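Long-range contacts in pyruvate kinase (PDB 3QTG), which catalyses the last step of glycolysis, the transfer of phosphate from phosphoenolpyruvate to ADP that yields pyruvate and ATP, and works as a homotetramer with a divalent metal cation: residues R12-T17 with R396-V401; N129-M134 with V168-D173; N239-V244 with S277-K282. All coordinates share one frame; numbering follows the deposited sequence.

Contact 1: residues R12-T17 with R396-V401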
loop_
_atom_site.group_PDB
_atom_site.type_symbol
_atom_site.label_atom_id
_atom_site.label_comp_id
_atom_site.label_asym_id
_atom_site.label_seq_id
_atom_site.Cartn_x
_atom_site.Cartn_y
_atom_site.Cartn_z
ATOM N N ARG A 12 16.692 -18.195 -17.504
ATOM C CA ARG A 12 17.470 -19.467 -17.581
ATOM C C ARG A 12 18.839 -19.337 -18.265
ATOM O O ARG A 12 19.829 -19.836 -17.735
ATOM C CB ARG A 12 16.653 -20.567 -18.268
ATOM C CG ARG A 12 15.835 -21.416 -17.321
ATOM C CD ARG A 12 15.612 -22.821 -17.885
ATOM N NE ARG A 12 14.531 -23.514 -17.181
ATOM C CZ ARG A 12 13.233 -23.321 -17.419
ATOM N NH1 ARG A 12 12.844 -22.458 -18.354
ATOM N NH2 ARG A 12 12.318 -23.995 -16.726
ATOM N N ALA A 13 18.888 -18.686 -19.432
ATOM C CA ALA A 13 20.091 -18.699 -20.295
ATOM C C ALA A 13 21.304 -17.913 -19.774
ATOM O O ALA A 13 22.453 -18.363 -19.937
ATOM C CB ALA A 13 19.742 -18.262 -21.724
ATOM N N ARG A 14 21.055 -16.746 -19.172
ATOM C CA ARG A 14 22.120 -15.933 -18.570
ATOM C C ARG A 14 21.837 -15.647 -17.097
ATOM O O ARG A 14 20.734 -15.248 -16.730
ATOM C CB ARG A 14 22.340 -14.626 -19.343
ATOM C CG ARG A 14 23.589 -13.837 -18.912
ATOM C CD ARG A 14 24.864 -14.690 -18.979
ATOM N NE ARG A 14 25.320 -14.906 -20.357
ATOM C CZ ARG A 14 26.436 -14.390 -20.876
ATOM N NH1 ARG A 14 27.238 -13.627 -20.132
ATOM N NH2 ARG A 14 26.749 -14.639 -22.146
ATOM N N ASN A 15 22.849 -15.860 -16.263
ATOM C CA ASN A 15 22.670 -15.758 -14.824
ATOM C C ASN A 15 22.660 -14.325 -14.290
ATOM O O ASN A 15 23.371 -13.437 -14.778
ATOM C CB ASN A 15 23.650 -16.677 -14.053
ATOM C CG ASN A 15 23.189 -18.142 -14.022
ATOM O OD1 ASN A 15 24.003 -19.070 -14.091
ATOM N ND2 ASN A 15 21.877 -18.351 -13.927
ATOM N N LEU A 16 21.806 -14.118 -13.296
ATOM C CA LEU A 16 21.738 -12.856 -12.589
ATOM C C LEU A 16 22.655 -12.967 -11.397
ATOM O O LEU A 16 23.427 -12.056 -11.136
ATOM C CB LEU A 16 20.301 -12.548 -12.197
ATOM C CG LEU A 16 19.262 -12.523 -13.338
ATOM C CD1 LEU A 16 17.916 -12.073 -12.792
ATOM C CD2 LEU A 16 19.699 -11.600 -14.470
ATOM N N THR A 17 22.592 -14.112 -10.710
ATOM C CA THR A 17 23.557 -14.459 -9.663
ATOM C C THR A 17 24.896 -14.800 -10.313
ATOM O O THR A 17 24.964 -15.613 -11.224
ATOM C CB THR A 17 23.098 -15.655 -8.834
ATOM O OG1 THR A 17 21.738 -15.456 -8.436
ATOM C CG2 THR A 17 23.975 -15.806 -7.594
ATOM N N ARG A 396 15.275 -7.610 -12.960
ATOM C CA ARG A 396 14.989 -9.033 -13.009
ATOM C C ARG A 396 15.478 -9.670 -14.294
ATOM O O ARG A 396 15.208 -10.847 -14.558
ATOM C CB ARG A 396 13.478 -9.287 -12.851
ATOM C CG ARG A 396 12.943 -9.167 -11.443
ATOM C CD ARG A 396 13.523 -10.259 -10.589
ATOM N NE ARG A 396 12.609 -10.677 -9.523
ATOM C CZ ARG A 396 12.721 -10.299 -8.253
ATOM N NH1 ARG A 396 13.710 -9.484 -7.883
ATOM N NH2 ARG A 396 11.845 -10.739 -7.360
ATOM N N GLY A 397 16.174 -8.894 -15.107
ATOM C CA GLY A 397 16.752 -9.401 -16.348
ATOM C C GLY A 397 18.156 -8.867 -16.449
ATOM O O GLY A 397 18.556 -7.990 -15.660
ATOM N N VAL A 398 18.916 -9.411 -17.390
ATOM C CA VAL A 398 20.286 -8.960 -17.654
ATOM C C VAL A 398 20.372 -7.465 -17.964
ATOM O O VAL A 398 19.521 -6.920 -18.650
ATOM C CB VAL A 398 20.937 -9.777 -18.795
ATOM C CG1 VAL A 398 22.286 -9.182 -19.199
ATOM C CG2 VAL A 398 21.101 -11.226 -18.355
ATOM N N VAL A 399 21.414 -6.825 -17.430
ATOM C CA VAL A 399 21.705 -5.417 -17.651
ATOM C C VAL A 399 22.996 -5.348 -18.450
ATOM O O VAL A 399 24.089 -5.683 -17.949
ATOM C CB VAL A 399 21.822 -4.628 -16.301
ATOM C CG1 VAL A 399 22.070 -3.128 -16.541
ATOM C CG2 VAL A 399 20.590 -4.848 -15.435
ATOM N N TYR A 400 22.878 -4.938 -19.709
ATOM C CA TYR A 400 24.051 -4.765 -20.569
ATOM C C TYR A 400 24.729 -3.455 -20.247
ATOM O O TYR A 400 24.083 -2.395 -20.240
ATOM C CB TYR A 400 23.636 -4.804 -22.030
ATOM C CG TYR A 400 22.963 -6.105 -22.345
ATOM C CD1 TYR A 400 23.722 -7.258 -22.584
ATOM C CD2 TYR A 400 21.574 -6.204 -22.344
ATOM C CE1 TYR A 400 23.112 -8.464 -22.854
ATOM C CE2 TYR A 400 20.952 -7.414 -22.614
ATOM C CZ TYR A 400 21.736 -8.535 -22.872
ATOM O OH TYR A 400 21.129 -9.732 -23.140
ATOM N N VAL A 401 26.019 -3.519 -19.947
ATOM C CA VAL A 401 26.749 -2.321 -19.594
ATOM C C VAL A 401 27.896 -2.130 -20.559
ATOM O O VAL A 401 28.776 -2.970 -20.645
ATOM C CB VAL A 401 27.306 -2.381 -18.146
ATOM C CG1 VAL A 401 27.998 -1.076 -17.769
ATOM C CG2 VAL A 401 26.205 -2.737 -17.139
#

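Contact 2: residues N129-M134 with V168-D173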
loop_
_atom_site.group_PDB
_atom_site.type_symbol
_atom_site.label_atom_id
_atom_site.label_comp_id
_atom_site.label_asym_id
_atom_site.label_seq_id
_atom_site.Cartn_x
_atom_site.Cartn_y
_atom_site.Cartn_z
ATOM N N ASN A 129 34.865 -20.665 31.253
ATOM C CA ASN A 129 33.763 -21.282 30.482
ATOM C C ASN A 129 33.757 -21.009 28.983
ATOM O O ASN A 129 32.893 -21.526 28.285
ATOM C CB ASN A 129 32.371 -21.012 31.089
ATOM C CG ASN A 129 32.275 -21.463 32.531
ATOM O OD1 ASN A 129 32.055 -20.647 33.435
ATOM N ND2 ASN A 129 32.477 -22.762 32.764
ATOM N N ASP A 130 34.728 -20.238 28.488
ATOM C CA ASP A 130 34.919 -20.102 27.045
ATOM C C ASP A 130 35.437 -21.407 26.502
ATOM O O ASP A 130 36.059 -22.176 27.240
ATOM C CB ASP A 130 35.944 -19.016 26.704
ATOM C CG ASP A 130 35.331 -17.639 26.616
ATOM O OD1 ASP A 130 34.114 -17.536 26.308
ATOM O OD2 ASP A 130 36.069 -16.660 26.854
ATOM N N VAL A 131 35.220 -21.625 25.209
ATOM C CA VAL A 131 35.700 -22.815 24.512
ATOM C C VAL A 131 36.773 -22.424 23.477
ATOM O O VAL A 131 36.565 -21.543 22.625
ATOM C CB VAL A 131 34.548 -23.567 23.824
ATOM C CG1 VAL A 131 35.062 -24.773 23.043
ATOM C CG2 VAL A 131 33.445 -23.969 24.871
ATOM N N ILE A 132 37.918 -23.094 23.577
ATOM C CA ILE A 132 39.058 -22.843 22.731
ATOM C C ILE A 132 39.036 -23.863 21.596
ATOM O O ILE A 132 38.834 -25.043 21.837
ATOM C CB ILE A 132 40.360 -22.962 23.551
ATOM C CG1 ILE A 132 40.476 -21.787 24.532
ATOM C CG2 ILE A 132 41.587 -23.050 22.632
ATOM C CD1 ILE A 132 41.427 -22.089 25.635
ATOM N N LEU A 133 39.246 -23.405 20.369
ATOM C CA LEU A 133 39.140 -24.271 19.196
ATOM C C LEU A 133 40.455 -24.406 18.459
ATOM O O LEU A 133 41.062 -23.426 18.054
ATOM C CB LEU A 133 38.084 -23.736 18.215
ATOM C CG LEU A 133 36.673 -23.493 18.746
ATOM C CD1 LEU A 133 35.859 -22.715 17.688
ATOM C CD2 LEU A 133 36.041 -24.846 19.091
ATOM N N MET A 134 40.850 -25.645 18.250
ATOM C CA MET A 134 42.091 -25.969 17.605
ATOM C C MET A 134 41.782 -27.058 16.606
ATOM O O MET A 134 40.773 -27.751 16.730
ATOM C CB MET A 134 43.078 -26.494 18.638
ATOM C CG MET A 134 43.168 -25.600 19.870
ATOM S SD MET A 134 44.847 -25.336 20.391
ATOM C CE MET A 134 44.832 -26.273 21.889
ATOM N N VAL A 168 41.425 -20.398 17.947
ATOM C CA VAL A 168 40.272 -19.504 17.909
ATOM C C VAL A 168 39.486 -19.698 19.206
ATOM O O VAL A 168 39.470 -20.790 19.744
ATOM C CB VAL A 168 39.420 -19.788 16.634
ATOM C CG1 VAL A 168 38.048 -19.086 16.686
ATOM C CG2 VAL A 168 40.213 -19.372 15.368
ATOM N N VAL A 169 38.897 -18.625 19.735
ATOM C CA VAL A 169 38.052 -18.719 20.913
ATOM C C VAL A 169 36.601 -18.587 20.419
ATOM O O VAL A 169 36.221 -17.546 19.884
ATOM C CB VAL A 169 38.399 -17.632 21.982
ATOM C CG1 VAL A 169 37.563 -17.817 23.256
ATOM C CG2 VAL A 169 39.909 -17.669 22.355
ATOM N N GLU A 170 35.826 -19.662 20.568
ATOM C CA GLU A 170 34.415 -19.718 20.151
ATOM C C GLU A 170 33.622 -18.503 20.623
ATOM O O GLU A 170 33.477 -18.287 21.826
ATOM C CB GLU A 170 33.786 -20.996 20.695
ATOM C CG GLU A 170 32.374 -21.299 20.204
ATOM C CD GLU A 170 31.876 -22.610 20.768
ATOM O OE1 GLU A 170 31.564 -22.635 21.975
ATOM O OE2 GLU A 170 31.820 -23.612 20.017
ATOM N N GLY A 171 33.129 -17.702 19.674
ATOM C CA GLY A 171 32.325 -16.511 19.975
ATOM C C GLY A 171 33.065 -15.287 20.495
ATOM O O GLY A 171 32.426 -14.324 20.933
ATOM N N LYS A 172 34.403 -15.312 20.456
ATOM C CA LYS A 172 35.223 -14.172 20.887
ATOM C C LYS A 172 36.103 -13.673 19.762
ATOM O O LYS A 172 36.619 -14.453 18.972
ATOM C CB LYS A 172 36.118 -14.515 22.096
ATOM C CG LYS A 172 35.393 -14.898 23.371
ATOM C CD LYS A 172 34.721 -13.716 24.035
ATOM C CE LYS A 172 33.986 -14.162 25.286
ATOM N NZ LYS A 172 34.911 -14.254 26.459
ATOM N N ASP A 173 36.266 -12.361 19.700
ATOM C CA ASP A 173 37.173 -11.719 18.762
ATOM C C ASP A 173 38.483 -11.333 19.438
ATOM O O ASP A 173 38.495 -10.905 20.593
ATOM C CB ASP A 173 36.531 -10.450 18.208
ATOM C CG ASP A 173 35.341 -10.737 17.322
ATOM O OD1 ASP A 173 35.357 -10.236 16.172
ATOM O OD2 ASP A 173 34.407 -11.456 17.764
HETATM O O HOH W 1 33.408 -19.488 24.244
#

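Contact 3: residues N239-V244 with S277-K282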
loop_
_atom_site.group_PDB
_atom_site.type_symbol
_atom_site.label_atom_id
_atom_site.label_comp_id
_atom_site.label_asym_id
_atom_site.label_seq_id
_atom_site.Cartn_x
_atom_site.Cartn_y
_atom_site.Cartn_z
ATOM N N ASN A 239 28.789 -5.330 14.849
ATOM C CA ASN A 239 29.130 -4.035 14.225
ATOM C C ASN A 239 28.752 -3.996 12.714
ATOM O O ASN A 239 29.381 -3.300 11.906
ATOM C CB ASN A 239 30.627 -3.754 14.416
ATOM C CG ASN A 239 30.976 -2.277 14.297
ATOM O OD1 ASN A 239 30.185 -1.403 14.659
ATOM N ND2 ASN A 239 32.171 -1.994 13.798
ATOM N N LEU A 240 27.701 -4.727 12.356
ATOM C CA LEU A 240 27.318 -4.923 10.947
ATOM C C LEU A 240 26.905 -3.639 10.218
ATOM O O LEU A 240 27.393 -3.370 9.117
ATOM C CB LEU A 240 26.215 -5.984 10.847
ATOM C CG LEU A 240 25.921 -6.610 9.484
ATOM C CD1 LEU A 240 27.169 -7.240 8.888
ATOM C CD2 LEU A 240 24.831 -7.649 9.671
ATOM N N GLU A 241 26.024 -2.853 10.844
ATOM C CA GLU A 241 25.583 -1.553 10.309
ATOM C C GLU A 241 26.734 -0.707 9.757
ATOM O O GLU A 241 26.725 -0.308 8.577
ATOM C CB GLU A 241 24.830 -0.760 11.377
ATOM C CG GLU A 241 23.475 -1.350 11.764
ATOM C CD GLU A 241 22.404 -1.081 10.723
ATOM O OE1 GLU A 241 22.280 0.081 10.287
ATOM O OE2 GLU A 241 21.674 -2.027 10.344
ATOM N N GLU A 242 27.727 -0.459 10.609
ATOM C CA GLU A 242 28.871 0.387 10.258
ATOM C C GLU A 242 29.851 -0.290 9.319
ATOM O O GLU A 242 30.401 0.353 8.429
ATOM C CB GLU A 242 29.596 0.875 11.523
ATOM C CG GLU A 242 28.686 1.727 12.446
ATOM C CD GLU A 242 28.383 3.114 11.865
ATOM O OE1 GLU A 242 29.198 4.038 12.100
ATOM O OE2 GLU A 242 27.339 3.281 11.183
ATOM N N LEU A 243 30.066 -1.587 9.514
ATOM C CA LEU A 243 30.969 -2.338 8.652
ATOM C C LEU A 243 30.450 -2.429 7.220
ATOM O O LEU A 243 31.224 -2.329 6.272
ATOM C CB LEU A 243 31.215 -3.753 9.199
ATOM C CG LEU A 243 32.346 -3.949 10.209
ATOM C CD1 LEU A 243 32.432 -5.410 10.584
ATOM C CD2 LEU A 243 33.675 -3.476 9.650
ATOM N N VAL A 244 29.149 -2.666 7.075
ATOM C CA VAL A 244 28.542 -2.737 5.754
ATOM C C VAL A 244 28.732 -1.399 5.051
ATOM O O VAL A 244 29.208 -1.370 3.923
ATOM C CB VAL A 244 27.052 -3.180 5.816
ATOM C CG1 VAL A 244 26.334 -2.862 4.517
ATOM C CG2 VAL A 244 26.969 -4.680 6.142
ATOM N N SER A 277 23.102 -5.725 3.821
ATOM C CA SER A 277 23.851 -5.310 2.634
ATOM C C SER A 277 22.942 -4.778 1.535
ATOM O O SER A 277 23.272 -3.776 0.929
ATOM C CB SER A 277 24.736 -6.440 2.065
ATOM O OG SER A 277 25.632 -6.928 3.040
ATOM N N LEU A 278 21.824 -5.469 1.286
ATOM C CA LEU A 278 20.817 -5.043 0.317
ATOM C C LEU A 278 20.216 -3.695 0.690
ATOM O O LEU A 278 20.134 -2.826 -0.166
ATOM C CB LEU A 278 19.725 -6.113 0.110
ATOM C CG LEU A 278 20.138 -7.423 -0.586
ATOM C CD1 LEU A 278 19.100 -8.511 -0.415
ATOM C CD2 LEU A 278 20.342 -7.167 -2.058
ATOM N N LYS A 279 19.832 -3.529 1.960
ATOM C CA LYS A 279 19.345 -2.247 2.499
ATOM C C LYS A 279 20.274 -1.063 2.189
ATOM O O LYS A 279 19.803 0.015 1.833
ATOM C CB LYS A 279 19.125 -2.345 4.024
ATOM C CG LYS A 279 18.663 -1.030 4.728
ATOM C CD LYS A 279 18.197 -1.269 6.196
ATOM C CE LYS A 279 19.391 -1.387 7.156
ATOM N NZ LYS A 279 19.172 -2.051 8.522
ATOM N N TYR A 280 21.582 -1.274 2.347
ATOM C CA TYR A 280 22.584 -0.229 2.139
ATOM C C TYR A 280 23.205 -0.187 0.748
ATOM O O TYR A 280 24.115 0.605 0.514
ATOM C CB TYR A 280 23.679 -0.288 3.224
ATOM C CG TYR A 280 23.174 0.166 4.582
ATOM C CD1 TYR A 280 22.944 -0.746 5.595
ATOM C CD2 TYR A 280 22.886 1.515 4.826
ATOM C CE1 TYR A 280 22.464 -0.336 6.831
ATOM C CE2 TYR A 280 22.401 1.937 6.054
ATOM C CZ TYR A 280 22.194 1.009 7.042
ATOM O OH TYR A 280 21.725 1.411 8.254
ATOM N N GLY A 281 22.702 -1.020 -0.168
ATOM C CA GLY A 281 23.123 -0.988 -1.579
ATOM C C GLY A 281 24.553 -1.422 -1.779
ATOM O O GLY A 281 25.236 -0.926 -2.676
ATOM N N LYS A 282 25.022 -2.336 -0.926
ATOM C CA LYS A 282 26.346 -2.944 -1.106
ATOM C C LYS A 282 26.205 -4.295 -1.781
ATOM O O LYS A 282 25.385 -5.091 -1.363
ATOM C CB LYS A 282 27.048 -3.127 0.243
ATOM C CG LYS A 282 27.377 -1.841 0.990
ATOM C CD LYS A 282 28.178 -0.891 0.145
ATOM C CE LYS A 282 28.555 0.362 0.940
ATOM N NZ LYS A 282 29.207 1.356 0.058
#

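Contact 1: residues R12-T17 with R396-V401
R14 lays the start of its side chain over V398, with CG of R14 3.6 Å from CG2 of V398 and CB only slightly farther from the same methyl. A chi1 of -170° sets CG anti to the backbone N and against V398 CG2; the aliphatic base of the arginine makes the contact, while its guanidinium has a weak, long ion pair with E419. N15 starts its side chain away from 396-401, and it touches S339, L342 and M343 of helix 331-343. L16 then points back across and divides its branches: CD1 lies 3.5 Å from the carbonyl O of R396, while CD2 sits against the backbone of the next peptide, 3.7 Å from V398 N, and meets V398 CG2 at 4.1 Å. An alanine at L16 would lack both methyls and would probably leave a gap beside R396 O and V398 CG2. The contact joins the lead-in to the first barrel strand, 18-22, to the entry of strand 399-403 in the C-terminal alpha/beta domain. No hydrogen bond or salt bridge joins the two segments; they meet by van der Waals contact of methyl groups with a methyl, methylenes and peptide atoms, and polar links run through A417, to which the backbones of L16 and V399 are both hydrogen-bonded.

Contact 2: residues N129-M134 with V168-D173
D130 and K172 form a salt bridge, NZ of K172 lying 2.7 Å from OD2 of D130 and using the syn lone pair of that oxygen, with the two side chains at about a right angle. The lysine chain bends at chi2 and again at chi4 (83°), the latter placing NZ, which also forms a salt bridge with E127 OE1 and a hydrogen bond to A125 O; OD2 further accepts from E127 N. One water joins two atoms of 129-134 to E170 O: it donates to D130 OD1 and E170 O and accepts from V131 N at 3.0 Å. Beyond it the backbones pair as antiparallel strands of the small beta domain that pyruvate kinases insert in the barrel, the strand carrying V168 and V169 lying at the sheet's edge within this chain. In the hydrogen-bonded pair, L133 N gives to V168 O at 2.7 Å and V168 N to L133 O at 3.1 Å. I132 and V169 form the non-hydrogen-bonded pair, and E170 N donates to V131 O at 2.9 Å. V169 to K172 form a type II turn, closed by K172 N on V169 O, with G171 at positive phi. E170 runs beside V131, and its OE2 is engaged by R140 in a salt bridge.

Contact 3: residues N239-V244 with S277-K282
Two helices on the outside of the TIM barrel meet here, the 240-245 helix before strand 249-253 and the C-terminal end of helix 266-279 before strand 284-287. The carboxylate of E241 bonds to both K279 and Y280. Its OE1 accepts from OH of Y280 a hydrogen bond modelled as very short, 2.5 Å, its exact length doubtful, while OE2 takes NZ of K279 on its syn lone pair at 3.1 Å. A chi2 of -76° bends CD of the glutamate toward the second segment, and the carboxylate is turned 70° from the tyrosine ring. Deeper in, V244 aims CG1 between two partners, Y280 CB at 3.9 Å and K282 CG at 3.8 Å, and also touches V250 of strand 249-253. The side chains of K282 and V244 run antiparallel alongside each other, K282 CG lying 3.5 Å from V244 O. The helix ends in a Schellman motif, after which K282 returns toward V244: G281, at positive phi, is its C-prime residue, with G281 N bonded to L278 O and K282 N to S277 O. The two donors on separate oxygens would probably limit rotation of the carboxylate and stabilise its negative charge, beside an apolar contact at V244.

How the contacts relate
Contacts 2 and 3 follow one another along the chain, whereas contact 1 joins ends 379 residues apart and so brackets both. Contacts 1 and 2 lie on opposite sides of the chain's centre, their centres about 42 Å apart; contact 3, about 24 Å from contact 1 and about 26 Å from contact 2 between centres, belongs to the barrel that separates the small inserted beta domain from the C-terminal domain. Contact 2 comes closest to the inferred active site: the V168 side chain is about 7 Å from that of D256, which probably binds substrate and magnesium. The side chain of S277 is about 11 Å from that of K230, the probable transition-state stabiliser; contact 1 is remote from these sites.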